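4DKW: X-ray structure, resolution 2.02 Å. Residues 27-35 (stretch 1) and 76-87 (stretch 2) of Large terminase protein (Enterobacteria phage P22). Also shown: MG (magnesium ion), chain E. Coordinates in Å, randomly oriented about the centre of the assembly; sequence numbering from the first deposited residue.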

# COMPACT_ATOMS: atom_id res chain seq x y z
N TYR A 27 7.87 -8.24 -10.32
CA TYR A 27 8.24 -8.22 -8.91
C TYR A 27 7.02 -8.00 -8.02
O TYR A 27 6.05 -7.37 -8.43
CB TYR A 27 9.30 -7.15 -8.66
CG TYR A 27 10.64 -7.54 -9.23
CD1 TYR A 27 11.70 -7.86 -8.39
CD2 TYR A 27 10.84 -7.60 -10.60
CE1 TYR A 27 12.92 -8.22 -8.91
CE2 TYR A 27 12.06 -7.96 -11.13
CZ TYR A 27 13.10 -8.27 -10.28
OH TYR A 27 14.33 -8.63 -10.79
N VAL A 28 7.08 -8.53 -6.80
CA VAL A 28 5.93 -8.55 -5.90
C VAL A 28 6.31 -8.03 -4.52
O VAL A 28 7.33 -8.44 -3.97
CB VAL A 28 5.34 -9.98 -5.75
CG1 VAL A 28 4.11 -9.96 -4.85
CG2 VAL A 28 5.00 -10.58 -7.12
N ILE A 29 5.50 -7.14 -3.97
CA ILE A 29 5.70 -6.65 -2.61
C ILE A 29 4.35 -6.38 -1.95
O ILE A 29 3.39 -5.99 -2.61
CB ILE A 29 6.62 -5.39 -2.55
CG1 ILE A 29 7.04 -5.08 -1.12
CG2 ILE A 29 5.96 -4.16 -3.20
CD1 ILE A 29 7.98 -3.93 -0.99
N ASP A 30 4.28 -6.65 -0.65
CA ASP A 30 3.08 -6.39 0.13
C ASP A 30 3.32 -5.18 1.01
O ASP A 30 4.47 -4.78 1.23
CB ASP A 30 2.74 -7.59 1.01
CG ASP A 30 1.86 -8.61 0.31
OD1 ASP A 30 1.95 -8.72 -0.93
OD2 ASP A 30 1.08 -9.30 1.00
N ALA A 31 2.24 -4.61 1.52
CA ALA A 31 2.37 -3.53 2.48
C ALA A 31 1.22 -3.54 3.48
O ALA A 31 0.13 -4.04 3.18
CB ALA A 31 2.49 -2.20 1.78
N GLN A 32 1.48 -2.97 4.65
CA GLN A 32 0.54 -2.98 5.76
C GLN A 32 0.33 -1.57 6.30
O GLN A 32 1.28 -0.81 6.46
CB GLN A 32 1.06 -3.88 6.89
CG GLN A 32 0.14 -4.00 8.11
CD GLN A 32 -1.10 -4.84 7.86
OE1 GLN A 32 -1.04 -5.87 7.18
NE2 GLN A 32 -2.24 -4.41 8.41
N ASP A 33 -0.92 -1.21 6.57
CA ASP A 33 -1.21 -0.06 7.40
C ASP A 33 -1.87 -0.61 8.65
O ASP A 33 -2.82 -1.39 8.55
CB ASP A 33 -2.14 0.96 6.70
CG ASP A 33 -2.34 2.22 7.53
OD1 ASP A 33 -1.37 2.67 8.18
OD2 ASP A 33 -3.46 2.77 7.54
N PHE A 34 -1.36 -0.25 9.81
CA PHE A 34 -1.90 -0.78 11.05
C PHE A 34 -3.16 -0.02 11.45
O PHE A 34 -3.32 1.15 11.09
CB PHE A 34 -0.86 -0.74 12.18
CG PHE A 34 0.40 -1.49 11.86
CD1 PHE A 34 0.38 -2.85 11.68
CD2 PHE A 34 1.61 -0.82 11.74
CE1 PHE A 34 1.53 -3.55 11.39
CE2 PHE A 34 2.77 -1.50 11.45
CZ PHE A 34 2.73 -2.87 11.27
N GLY A 35 -4.05 -0.70 12.17
CA GLY A 35 -5.29 -0.08 12.63
C GLY A 35 -6.24 -1.00 13.37
O GLY A 35 -6.47 -2.13 12.94
N SER A 76 -3.31 -16.45 1.56
CA SER A 76 -3.31 -17.12 0.26
C SER A 76 -2.47 -16.37 -0.77
O SER A 76 -1.79 -16.99 -1.58
CB SER A 76 -4.75 -17.34 -0.26
OG SER A 76 -5.47 -16.12 -0.35
N TRP A 77 -2.52 -15.04 -0.72
CA TRP A 77 -1.68 -14.22 -1.60
C TRP A 77 -0.49 -13.54 -0.91
O TRP A 77 0.52 -13.22 -1.56
CB TRP A 77 -2.52 -13.20 -2.42
CG TRP A 77 -3.53 -12.37 -1.66
CD1 TRP A 77 -4.85 -12.68 -1.44
CD2 TRP A 77 -3.33 -11.08 -1.06
NE1 TRP A 77 -5.46 -11.68 -0.73
CE2 TRP A 77 -4.56 -10.68 -0.49
CE3 TRP A 77 -2.23 -10.22 -0.95
CZ2 TRP A 77 -4.71 -9.46 0.18
CZ3 TRP A 77 -2.38 -9.01 -0.28
CH2 TRP A 77 -3.61 -8.65 0.28
N ALA A 78 -0.58 -13.35 0.41
CA ALA A 78 0.45 -12.65 1.16
C ALA A 78 1.63 -13.55 1.57
O ALA A 78 2.68 -13.05 1.96
CB ALA A 78 -0.15 -11.98 2.39
N ASN A 79 1.44 -14.86 1.48
CA ASN A 79 2.45 -15.81 1.94
C ASN A 79 3.82 -15.62 1.27
O ASN A 79 3.92 -15.61 0.05
CB ASN A 79 1.95 -17.24 1.73
CG ASN A 79 2.79 -18.26 2.46
OD1 ASN A 79 3.33 -18.00 3.53
ND2 ASN A 79 2.91 -19.45 1.88
N LYS A 80 4.85 -15.45 2.11
CA LYS A 80 6.25 -15.31 1.69
C LYS A 80 6.60 -13.98 1.00
O LYS A 80 7.75 -13.77 0.62
CB LYS A 80 6.70 -16.50 0.83
CG LYS A 80 7.04 -17.74 1.62
CD LYS A 80 6.20 -18.93 1.17
CE LYS A 80 6.32 -19.18 -0.33
NZ LYS A 80 5.54 -20.36 -0.78
N ILE A 81 5.63 -13.08 0.87
CA ILE A 81 5.88 -11.79 0.22
C ILE A 81 6.36 -10.76 1.25
O ILE A 81 5.72 -10.59 2.29
CB ILE A 81 4.60 -11.26 -0.44
CG1 ILE A 81 3.97 -12.33 -1.33
CG2 ILE A 81 4.88 -9.98 -1.19
CD1 ILE A 81 4.92 -12.93 -2.36
N PRO A 82 7.49 -10.07 0.97
CA PRO A 82 7.99 -9.06 1.91
C PRO A 82 6.94 -7.98 2.16
O PRO A 82 6.24 -7.60 1.22
CB PRO A 82 9.20 -8.46 1.19
CG PRO A 82 9.54 -9.44 0.11
CD PRO A 82 8.28 -10.12 -0.27
N VAL A 83 6.83 -7.51 3.39
CA VAL A 83 5.80 -6.53 3.75
C VAL A 83 6.39 -5.21 4.22
O VAL A 83 7.17 -5.18 5.17
CB VAL A 83 4.87 -7.08 4.85
CG1 VAL A 83 3.81 -6.04 5.23
CG2 VAL A 83 4.22 -8.37 4.39
N ALA A 84 6.01 -4.12 3.55
CA ALA A 84 6.40 -2.77 3.98
C ALA A 84 5.39 -2.29 5.03
O ALA A 84 4.22 -2.67 4.99
CB ALA A 84 6.45 -1.81 2.79
N TRP A 85 5.84 -1.47 5.97
CA TRP A 85 4.99 -1.03 7.07
C TRP A 85 5.49 0.29 7.66
O TRP A 85 6.68 0.59 7.57
CB TRP A 85 4.92 -2.11 8.14
CG TRP A 85 6.25 -2.63 8.54
CD1 TRP A 85 6.92 -3.67 7.98
CD2 TRP A 85 7.08 -2.13 9.59
NE1 TRP A 85 8.13 -3.85 8.62
CE2 TRP A 85 8.25 -2.92 9.62
CE3 TRP A 85 6.94 -1.09 10.51
CZ2 TRP A 85 9.27 -2.70 10.53
CZ3 TRP A 85 7.96 -0.87 11.41
CH2 TRP A 85 9.11 -1.67 11.42
N PRO A 86 4.58 1.08 8.26
CA PRO A 86 4.90 2.44 8.70
C PRO A 86 5.40 2.53 10.14
O PRO A 86 5.59 1.51 10.80
CB PRO A 86 3.54 3.12 8.66
CG PRO A 86 2.61 2.03 9.09
CD PRO A 86 3.14 0.79 8.40
N HIS A 87 5.60 3.78 10.57
CA HIS A 87 5.68 4.16 11.97
C HIS A 87 7.07 4.10 12.54
O HIS A 87 7.48 3.10 13.12
CB HIS A 87 4.74 3.32 12.82
CG HIS A 87 3.88 4.11 13.75
ND1 HIS A 87 3.90 5.49 13.79
CD2 HIS A 87 2.97 3.71 14.66
CE1 HIS A 87 3.04 5.90 14.70
NE2 HIS A 87 2.46 4.85 15.25
MG MG E . -4.40 4.16 8.80
O HOH W 1 -2.68 4.16 9.81
O HOH W 2 -5.81 5.37 9.90

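Two parallel strands set the frame. Asp30 N donates to Pro82 O (2.9 Å, N-H...O 159°), Ala84 N to Asp30 O (2.9 Å, 169°), and Gln32 N to Ala84 O (2.8 Å, 148°). Pro82 has no amide hydrogen, so its part in this ladder is as acceptor. The register pairs Asp30 with Val83 and Ala31 with Ala84, placing the first pair's side chains on one face of the sheet and the second pair's on the other. On the alanine face the methyls meet directly, Ala31 CB to Ala84 CB at 4.1 Å.

On the other face, Asp30 adopts chi1 -88° (m), which carries its carboxylate back over the segment preceding the second strand. There OD1 lies 3.2 Å from Ile81 CG2 and OD2 3.3 Å from Ala78 CB. These are packing contacts with carbon; both oxygens find hydrogen bonds elsewhere in the structure. The type II turn from Ala78 to Ile81, closed by Ile81 N to Ala78 O at 3.1 Å, brings both methyls to this carboxylate. Ile81 (m, m) also directs CG2 at Val28 CG1, 3.7 Å away, with Val28 in t.

Beyond the bridges, the contact continues through Pro86, whose CD sits 3.1 Å from Gln32 O. Phe34, chi1 -58° (m), points toward the second stretch and sets its ring obliquely against Trp85 and Pro86: CZ is 3.9 Å from Trp85 CB, and CE2 3.8 Å from Pro86 CD. Gln32 starts out sideways, but its end leads away; with chi1 t and chi2 p, NE2 makes a weak hydrogen bond to Asp33 O (3.1 Å, 135°).

Asp33 CA-to-CB points away from the second stretch. Its t rotamer presents OD2 to the magnesium ion MG at 2.1 Å, while OD1 accepts from metal-bound water 1 (O to OD1, 2.6 Å).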